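Local coordinates for protein putative glycoside hydrolase (Parabacteroides distasonis ATCC 8503, PDB 3GYC) that probably hydrolyses glycosidic bonds, as a putative cellulase-like glycoside hydrolase built on a TIM barrel, at residues W26-W31 and N88-Q93; W71-V76 and W115-V120. All coordinates share one frame; numbering follows the deposited sequence.

Overall arrangement
Contacts 1 and 2 show how loops above a TIM barrel are tied together through one small antiparallel sheet. Their centres lie about 11 Å apart, and each supplies one strand: 88-90 from contact 1 and 71-73 from contact 2. Two probable backbone hydrogen bonds join them, Trp-71 N to Val-90 O (2.6 Å) and Leu-73 N to Asn-88 O (2.7 Å). Helix 25-28 packs on one strand, loop 115-120 bridges to the other, and a salt bridge from Glu-28 OE2 to Arg-117 NE connects these outer pieces. All four segments follow the first three barrel strands, at the strand ends where this fold usually carries its active site.

Contact 1 (W26-W31 and N88-Q93); sequences WLERRW and NEVQVQ. With EDO (1,2-ethanediol), chain E; EDO (1,2-ethanediol), chain D.
Asn-88 OD1 takes two hydrogen bonds, from the O2 hydroxyl of a 1,2-ethanediol, probably from the crystallisation liquor, at 2.6 Å and, bent and off the lone pair from above the carbonyl plane, from Glu-89 N at 2.8 Å. At the other end of the amide, ND2 donates to Glu-28 O over 2.9 Å; the acceptor lies in the amide plane and offers a lone pair, although the N-H...O angle is only 131°. Ser-84 OG also partners ND2, and the amide meets the edge of the Trp-31 indole, the two planes 67° apart. An alanine in place of Asn-88 would remove the amide and with it the bonds to Glu-28 O and Ser-84, and would probably loosen the hold of strand 88-90 on the end of helix 25-28. Beside this polar link, Leu-27, its CG anti to the backbone N, sets CD2 against Val-90 CB at 3.7 Å and Val-92 CG2 at 3.9 Å. The extended Glu-28 side chain lays CG on Val-90 CG1 (3.7 Å) while its carboxylate reaches Tyr-59 and Ser-84. Helix 25-28 thus packs on strand 88-90, a contact between the connections that follow the first and second strands of the TIM barrel.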
loop_
_atom_site.group_PDB
_atom_site.type_symbol
_atom_site.label_atom_id
_atom_site.label_comp_id
_atom_site.label_asym_id
_atom_site.label_seq_id
_atom_site.Cartn_x
_atom_site.Cartn_y
_atom_site.Cartn_z
ATOM N N TRP A 26 -7.492 7.552 -6.462
ATOM C CA TRP A 26 -8.636 7.082 -7.203
ATOM C C TRP A 26 -9.856 7.998 -7.020
ATOM O O TRP A 26 -10.674 8.146 -7.946
ATOM C CB TRP A 26 -8.986 5.606 -6.785
ATOM C CG TRP A 26 -9.575 5.523 -5.407
ATOM C CD1 TRP A 26 -8.905 5.433 -4.240
ATOM C CD2 TRP A 26 -10.966 5.570 -5.063
ATOM N NE1 TRP A 26 -9.785 5.441 -3.180
ATOM C CE2 TRP A 26 -11.054 5.487 -3.659
ATOM C CE3 TRP A 26 -12.130 5.684 -5.793
ATOM C CZ2 TRP A 26 -12.263 5.511 -2.989
ATOM C CZ3 TRP A 26 -13.311 5.704 -5.150
ATOM C CH2 TRP A 26 -13.383 5.619 -3.758
ATOM N N LEU A 27 -9.995 8.566 -5.822
ATOM C CA LEU A 27 -11.129 9.439 -5.541
ATOM C C LEU A 27 -10.750 10.907 -5.729
ATOM O O LEU A 27 -11.568 11.683 -6.237
ATOM C CB LEU A 27 -11.621 9.198 -4.103
ATOM C CG LEU A 27 -12.889 9.916 -3.677
ATOM C CD1 LEU A 27 -14.044 9.547 -4.626
ATOM C CD2 LEU A 27 -13.180 9.610 -2.154
ATOM N N GLU A 28 -9.540 11.283 -5.335
ATOM C CA GLU A 28 -9.122 12.694 -5.319
ATOM C C GLU A 28 -8.641 13.306 -6.611
ATOM O O GLU A 28 -8.864 14.481 -6.843
ATOM C CB GLU A 28 -8.026 12.884 -4.284
ATOM C CG GLU A 28 -8.623 12.805 -2.901
ATOM C CD GLU A 28 -7.608 12.960 -1.796
ATOM O OE1 GLU A 28 -6.729 13.842 -1.890
ATOM O OE2 GLU A 28 -7.759 12.269 -0.758
ATOM N N ARG A 29 -7.986 12.495 -7.444
ATOM C CA ARG A 29 -7.333 13.023 -8.654
ATOM C C ARG A 29 -8.220 12.978 -9.823
ATOM O O ARG A 29 -8.028 12.197 -10.786
ATOM C CB ARG A 29 -6.019 12.289 -8.890
ATOM C CG ARG A 29 -4.976 12.599 -7.858
ATOM C CD ARG A 29 -3.558 12.145 -8.326
ATOM N NE ARG A 29 -3.067 12.926 -9.462
ATOM C CZ ARG A 29 -2.341 14.037 -9.396
ATOM N NH1 ARG A 29 -2.077 14.640 -8.256
ATOM N NH2 ARG A 29 -1.999 14.649 -10.516
ATOM N N ARG A 30 -9.277 13.793 -9.713
ATOM C CA ARG A 30 -10.315 13.791 -10.731
ATOM C C ARG A 30 -10.667 15.190 -11.263
ATOM O O ARG A 30 -11.713 15.391 -11.851
ATOM C CB ARG A 30 -11.523 13.027 -10.210
ATOM C CG ARG A 30 -11.152 11.678 -9.601
ATOM C CD ARG A 30 -12.397 10.914 -9.253
ATOM N NE ARG A 30 -13.021 10.274 -10.419
ATOM C CZ ARG A 30 -14.302 9.953 -10.527
ATOM N NH1 ARG A 30 -15.184 10.317 -9.612
ATOM N NH2 ARG A 30 -14.720 9.279 -11.576
ATOM N N TRP A 31 -9.741 16.130 -11.093
ATOM C CA TRP A 31 -9.801 17.436 -11.740
ATOM C C TRP A 31 -9.189 17.192 -13.121
ATOM O O TRP A 31 -8.605 16.154 -13.334
ATOM C CB TRP A 31 -8.999 18.500 -10.958
ATOM C CG TRP A 31 -7.554 18.275 -10.806
ATOM C CD1 TRP A 31 -6.585 18.649 -11.679
ATOM C CD2 TRP A 31 -6.890 17.648 -9.718
ATOM N NE1 TRP A 31 -5.378 18.274 -11.226
ATOM C CE2 TRP A 31 -5.520 17.663 -10.020
ATOM C CE3 TRP A 31 -7.319 17.016 -8.547
ATOM C CZ2 TRP A 31 -4.569 17.119 -9.197
ATOM C CZ3 TRP A 31 -6.355 16.472 -7.697
ATOM C CH2 TRP A 31 -5.006 16.530 -8.020
ATOM N N ASN A 88 -9.185 19.949 -1.480
ATOM C CA ASN A 88 -9.997 19.247 -2.453
ATOM C C ASN A 88 -11.261 18.755 -1.746
ATOM O O ASN A 88 -11.329 18.741 -0.506
ATOM C CB ASN A 88 -9.190 18.095 -3.046
ATOM C CG ASN A 88 -9.767 17.579 -4.354
ATOM O OD1 ASN A 88 -10.767 18.115 -4.897
ATOM N ND2 ASN A 88 -9.076 16.597 -4.934
ATOM N N GLU A 89 -12.281 18.435 -2.529
ATOM C CA GLU A 89 -13.558 17.975 -1.991
ATOM C C GLU A 89 -13.855 16.625 -2.520
ATOM O O GLU A 89 -13.733 16.410 -3.711
ATOM C CB GLU A 89 -14.704 18.860 -2.445
ATOM C CG GLU A 89 -14.750 20.221 -1.839
ATOM C CD GLU A 89 -16.043 20.975 -2.243
ATOM O OE1 GLU A 89 -17.082 20.290 -2.540
ATOM O OE2 GLU A 89 -16.039 22.240 -2.221
ATOM N N VAL A 90 -14.240 15.707 -1.653
ATOM C CA VAL A 90 -14.644 14.370 -2.092
ATOM C C VAL A 90 -15.942 13.919 -1.433
ATOM O O VAL A 90 -16.290 14.377 -0.324
ATOM C CB VAL A 90 -13.567 13.304 -1.769
ATOM C CG1 VAL A 90 -12.222 13.678 -2.450
ATOM C CG2 VAL A 90 -13.422 13.096 -0.251
ATOM N N GLN A 91 -16.666 13.060 -2.153
ATOM C CA GLN A 91 -17.861 12.387 -1.639
ATOM C C GLN A 91 -17.544 10.891 -1.793
ATOM O O GLN A 91 -17.380 10.360 -2.919
ATOM C CB GLN A 91 -19.145 12.806 -2.354
ATOM C CG GLN A 91 -20.344 12.171 -1.740
ATOM C CD GLN A 91 -21.628 12.390 -2.494
ATOM O OE1 GLN A 91 -21.912 13.473 -2.996
ATOM N NE2 GLN A 91 -22.462 11.375 -2.492
ATOM N N VAL A 92 -17.455 10.195 -0.664
ATOM C CA VAL A 92 -16.929 8.823 -0.658
ATOM C C VAL A 92 -17.924 7.777 -1.147
ATOM O O VAL A 92 -17.544 6.900 -1.909
ATOM C CB VAL A 92 -16.289 8.450 0.681
ATOM C CG1 VAL A 92 -15.604 7.102 0.628
ATOM C CG2 VAL A 92 -15.265 9.501 1.096
ATOM N N GLN A 93 -19.179 7.867 -0.738
ATOM C CA GLN A 93 -20.220 6.973 -1.241
ATOM C C GLN A 93 -21.252 7.816 -1.964
ATOM O O GLN A 93 -21.592 8.916 -1.491
ATOM C CB GLN A 93 -20.876 6.169 -0.123
ATOM C CG GLN A 93 -20.050 5.076 0.510
ATOM C CD GLN A 93 -19.837 3.857 -0.400
ATOM O OE1 GLN A 93 -19.955 3.948 -1.634
ATOM N NE2 GLN A 93 -19.521 2.718 0.213
HETATM C C1 EDO E . -11.510 15.719 -7.704
HETATM O O1 EDO E . -12.350 15.505 -6.537
HETATM C C2 EDO E . -11.621 17.136 -8.231
HETATM O O2 EDO E . -10.875 18.116 -7.471
HETATM C C1 EDO D . -0.788 18.477 -10.311
HETATM O O1 EDO D . -1.076 17.311 -11.106
HETATM C C2 EDO D . 0.036 18.086 -9.118
HETATM O O2 EDO D . -0.403 16.872 -8.480
#

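Contact 2 (W71-V76 and W115-V120); sequences WLLKEV and WYRLDV. With EDO (1,2-ethanediol), chain F.
Two successive bends, at chi2 (-79°) and chi3 (-74°), fold the Arg-117 side chain back so that its guanidinium meets the backbone of 71-76. NH1 donates to Lys-74 O over 2.8 Å; the bond is nearly straight at 173°, lies in the guanidinium plane and runs almost along the C=O axis. Val-76 CG2 covers one face of the group, 3.4 Å from NH1, and Leu-73 CD1 lies over the opposite face, so aliphatic branches lie over both faces; Phe-24 adds a cation-pi contact. Around the rim, NH2 donates to a water that also binds Leu-73 O weakly, while NE forms a salt bridge with Glu-28. This guanidinium therefore joins loops that follow three different strands of the TIM barrel. NH1 also donates to O2 of a 1,2-ethanediol, probably from the crystallisation liquor; the same O2 also accepts a hydrogen bond from Leu-118 N, and the other hydroxyl, O1, donates to Trp-115 O.

Beyond Arg-117 the backbones form a single antiparallel beta bridge, with Leu-73 and Asp-119 as a non-hydrogen-bonded pair. Lys-74 N donates to Leu-118 O at 2.9 Å, and Val-120 N to Leu-72 O at 3.0 Å, both nearly along the carbonyl axes. Asp-119, its CG in the crowded position between N and carbonyl carbon, brings OD2 to the indole edge at Trp-71 CZ3 (3.5 Å), carboxylate and ring almost perpendicular. Its oxygens are held by Asp-121 N and Val-123 N. On the outer side, Leu-72 CD2 rests against Val-120 CG1 at 3.7 Å, and the Lys-74 chain passes nearby to pair with Glu-122.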
loop_
_atom_site.group_PDB
_atom_site.type_symbol
_atom_site.label_atom_id
_atom_site.label_comp_id
_atom_site.label_asym_id
_atom_site.label_seq_id
_atom_site.Cartn_x
_atom_site.Cartn_y
_atom_site.Cartn_z
ATOM N N TRP A 71 -16.895 16.151 1.546
ATOM C CA TRP A 71 -15.848 16.537 2.496
ATOM C C TRP A 71 -14.733 17.377 1.906
ATOM O O TRP A 71 -14.243 17.047 0.839
ATOM C CB TRP A 71 -15.171 15.302 3.053
ATOM C CG TRP A 71 -16.086 14.356 3.783
ATOM C CD1 TRP A 71 -16.805 13.323 3.244
ATOM C CD2 TRP A 71 -16.363 14.356 5.192
ATOM N NE1 TRP A 71 -17.500 12.664 4.242
ATOM C CE2 TRP A 71 -17.243 13.274 5.443
ATOM C CE3 TRP A 71 -15.946 15.164 6.273
ATOM C CZ2 TRP A 71 -17.725 12.975 6.740
ATOM C CZ3 TRP A 71 -16.406 14.864 7.541
ATOM C CH2 TRP A 71 -17.293 13.782 7.762
ATOM N N LEU A 72 -14.318 18.417 2.641
ATOM C CA LEU A 72 -13.209 19.270 2.281
ATOM C C LEU A 72 -11.935 18.734 2.953
ATOM O O LEU A 72 -11.860 18.653 4.185
ATOM C CB LEU A 72 -13.486 20.705 2.725
ATOM C CG LEU A 72 -12.472 21.770 2.270
ATOM C CD1 LEU A 72 -12.416 21.925 0.757
ATOM C CD2 LEU A 72 -12.807 23.110 2.928
ATOM N N LEU A 73 -10.964 18.289 2.148
ATOM C CA LEU A 73 -9.734 17.691 2.665
ATOM C C LEU A 73 -8.564 18.651 2.571
ATOM O O LEU A 73 -8.475 19.405 1.599
ATOM C CB LEU A 73 -9.392 16.412 1.895
ATOM C CG LEU A 73 -10.468 15.331 1.792
ATOM C CD1 LEU A 73 -9.958 14.165 1.014
ATOM C CD2 LEU A 73 -11.041 14.896 3.156
ATOM N N LYS A 74 -7.698 18.649 3.587
ATOM C CA LYS A 74 -6.474 19.460 3.582
ATOM C C LYS A 74 -5.396 18.632 2.939
ATOM O O LYS A 74 -5.370 17.434 3.137
ATOM C CB LYS A 74 -6.050 19.830 4.995
ATOM C CG LYS A 74 -7.122 20.599 5.723
ATOM C CD LYS A 74 -6.691 21.106 7.110
ATOM C CE LYS A 74 -6.701 20.046 8.172
ATOM N NZ LYS A 74 -6.593 20.710 9.518
ATOM N N GLU A 75 -4.496 19.237 2.176
ATOM C CA GLU A 75 -3.471 18.434 1.492
ATOM C C GLU A 75 -2.410 17.889 2.456
ATOM O O GLU A 75 -2.124 18.480 3.512
ATOM C CB GLU A 75 -2.811 19.227 0.318
ATOM C CG GLU A 75 -1.850 20.376 0.705
ATOM C CD GLU A 75 -2.523 21.689 1.129
ATOM O OE1 GLU A 75 -3.786 21.771 1.219
ATOM O OE2 GLU A 75 -1.772 22.671 1.350
ATOM N N VAL A 76 -1.878 16.728 2.104
ATOM C CA VAL A 76 -0.779 16.123 2.845
ATOM C C VAL A 76 0.545 16.762 2.400
ATOM O O VAL A 76 1.457 16.988 3.207
ATOM C CB VAL A 76 -0.676 14.603 2.588
ATOM C CG1 VAL A 76 0.229 13.978 3.647
ATOM C CG2 VAL A 76 -2.058 13.935 2.615
ATOM N N TRP A 115 -5.178 6.005 4.800
ATOM C CA TRP A 115 -4.201 7.003 5.199
ATOM C C TRP A 115 -4.886 8.050 6.113
ATOM O O TRP A 115 -4.266 9.033 6.503
ATOM C CB TRP A 115 -3.587 7.674 3.971
ATOM C CG TRP A 115 -2.658 6.826 3.197
ATOM C CD1 TRP A 115 -1.298 6.955 3.118
ATOM C CD2 TRP A 115 -3.007 5.712 2.319
ATOM N NE1 TRP A 115 -0.800 6.002 2.221
ATOM C CE2 TRP A 115 -1.814 5.226 1.757
ATOM C CE3 TRP A 115 -4.216 5.089 1.973
ATOM C CZ2 TRP A 115 -1.782 4.126 0.873
ATOM C CZ3 TRP A 115 -4.189 4.030 1.104
ATOM C CH2 TRP A 115 -2.969 3.539 0.577
ATOM N N TYR A 116 -6.169 7.829 6.438
ATOM C CA TYR A 116 -6.947 8.702 7.322
ATOM C C TYR A 116 -6.767 10.196 6.969
ATOM O O TYR A 116 -6.275 11.007 7.779
ATOM C CB TYR A 116 -6.573 8.375 8.769
ATOM C CG TYR A 116 -6.962 6.971 9.095
ATOM C CD1 TYR A 116 -8.277 6.677 9.484
ATOM C CD2 TYR A 116 -6.047 5.928 9.015
ATOM C CE1 TYR A 116 -8.673 5.379 9.760
ATOM C CE2 TYR A 116 -6.434 4.617 9.276
ATOM C CZ TYR A 116 -7.749 4.348 9.647
ATOM O OH TYR A 116 -8.174 3.065 9.921
ATOM N N ARG A 117 -7.143 10.516 5.737
ATOM C CA ARG A 117 -7.009 11.846 5.178
ATOM C C ARG A 117 -7.691 12.829 6.099
ATOM O O ARG A 117 -8.783 12.564 6.586
ATOM C CB ARG A 117 -7.595 11.906 3.778
ATOM C CG ARG A 117 -6.794 11.077 2.773
ATOM C CD ARG A 117 -5.516 11.812 2.303
ATOM N NE ARG A 117 -5.881 12.894 1.380
ATOM C CZ ARG A 117 -5.826 14.194 1.654
ATOM N NH1 ARG A 117 -5.391 14.647 2.834
ATOM N NH2 ARG A 117 -6.213 15.058 0.742
ATOM N N LEU A 118 -7.010 13.923 6.377
ATOM C CA LEU A 118 -7.563 14.956 7.259
ATOM C C LEU A 118 -8.530 15.871 6.543
ATOM O O LEU A 118 -8.150 16.608 5.615
ATOM C CB LEU A 118 -6.481 15.819 7.885
ATOM C CG LEU A 118 -5.518 15.162 8.867
ATOM C CD1 LEU A 118 -4.430 16.171 9.246
ATOM C CD2 LEU A 118 -6.260 14.620 10.114
ATOM N N ASP A 119 -9.782 15.832 6.986
ATOM C CA ASP A 119 -10.784 16.755 6.512
ATOM C C ASP A 119 -10.632 17.982 7.422
ATOM O O ASP A 119 -9.960 17.916 8.450
ATOM C CB ASP A 119 -12.187 16.201 6.626
ATOM C CG ASP A 119 -12.610 15.943 8.093
ATOM O OD1 ASP A 119 -11.986 15.061 8.735
ATOM O OD2 ASP A 119 -13.529 16.657 8.590
ATOM N N VAL A 120 -11.287 19.080 7.084
ATOM C CA VAL A 120 -11.142 20.292 7.883
ATOM C C VAL A 120 -11.595 20.112 9.365
ATOM O O VAL A 120 -11.115 20.801 10.243
ATOM C CB VAL A 120 -11.809 21.488 7.191
ATOM C CG1 VAL A 120 -11.051 21.767 5.873
ATOM C CG2 VAL A 120 -13.289 21.210 6.921
HETATM C C1 EDO F . -3.260 12.010 6.428
HETATM O O1 EDO F . -3.546 11.304 5.198
HETATM C C2 EDO F . -3.297 13.549 6.256
HETATM O O2 EDO F . -4.435 14.024 5.495
HETATM O O HOH W 1 -6.582 17.936 -0.126
#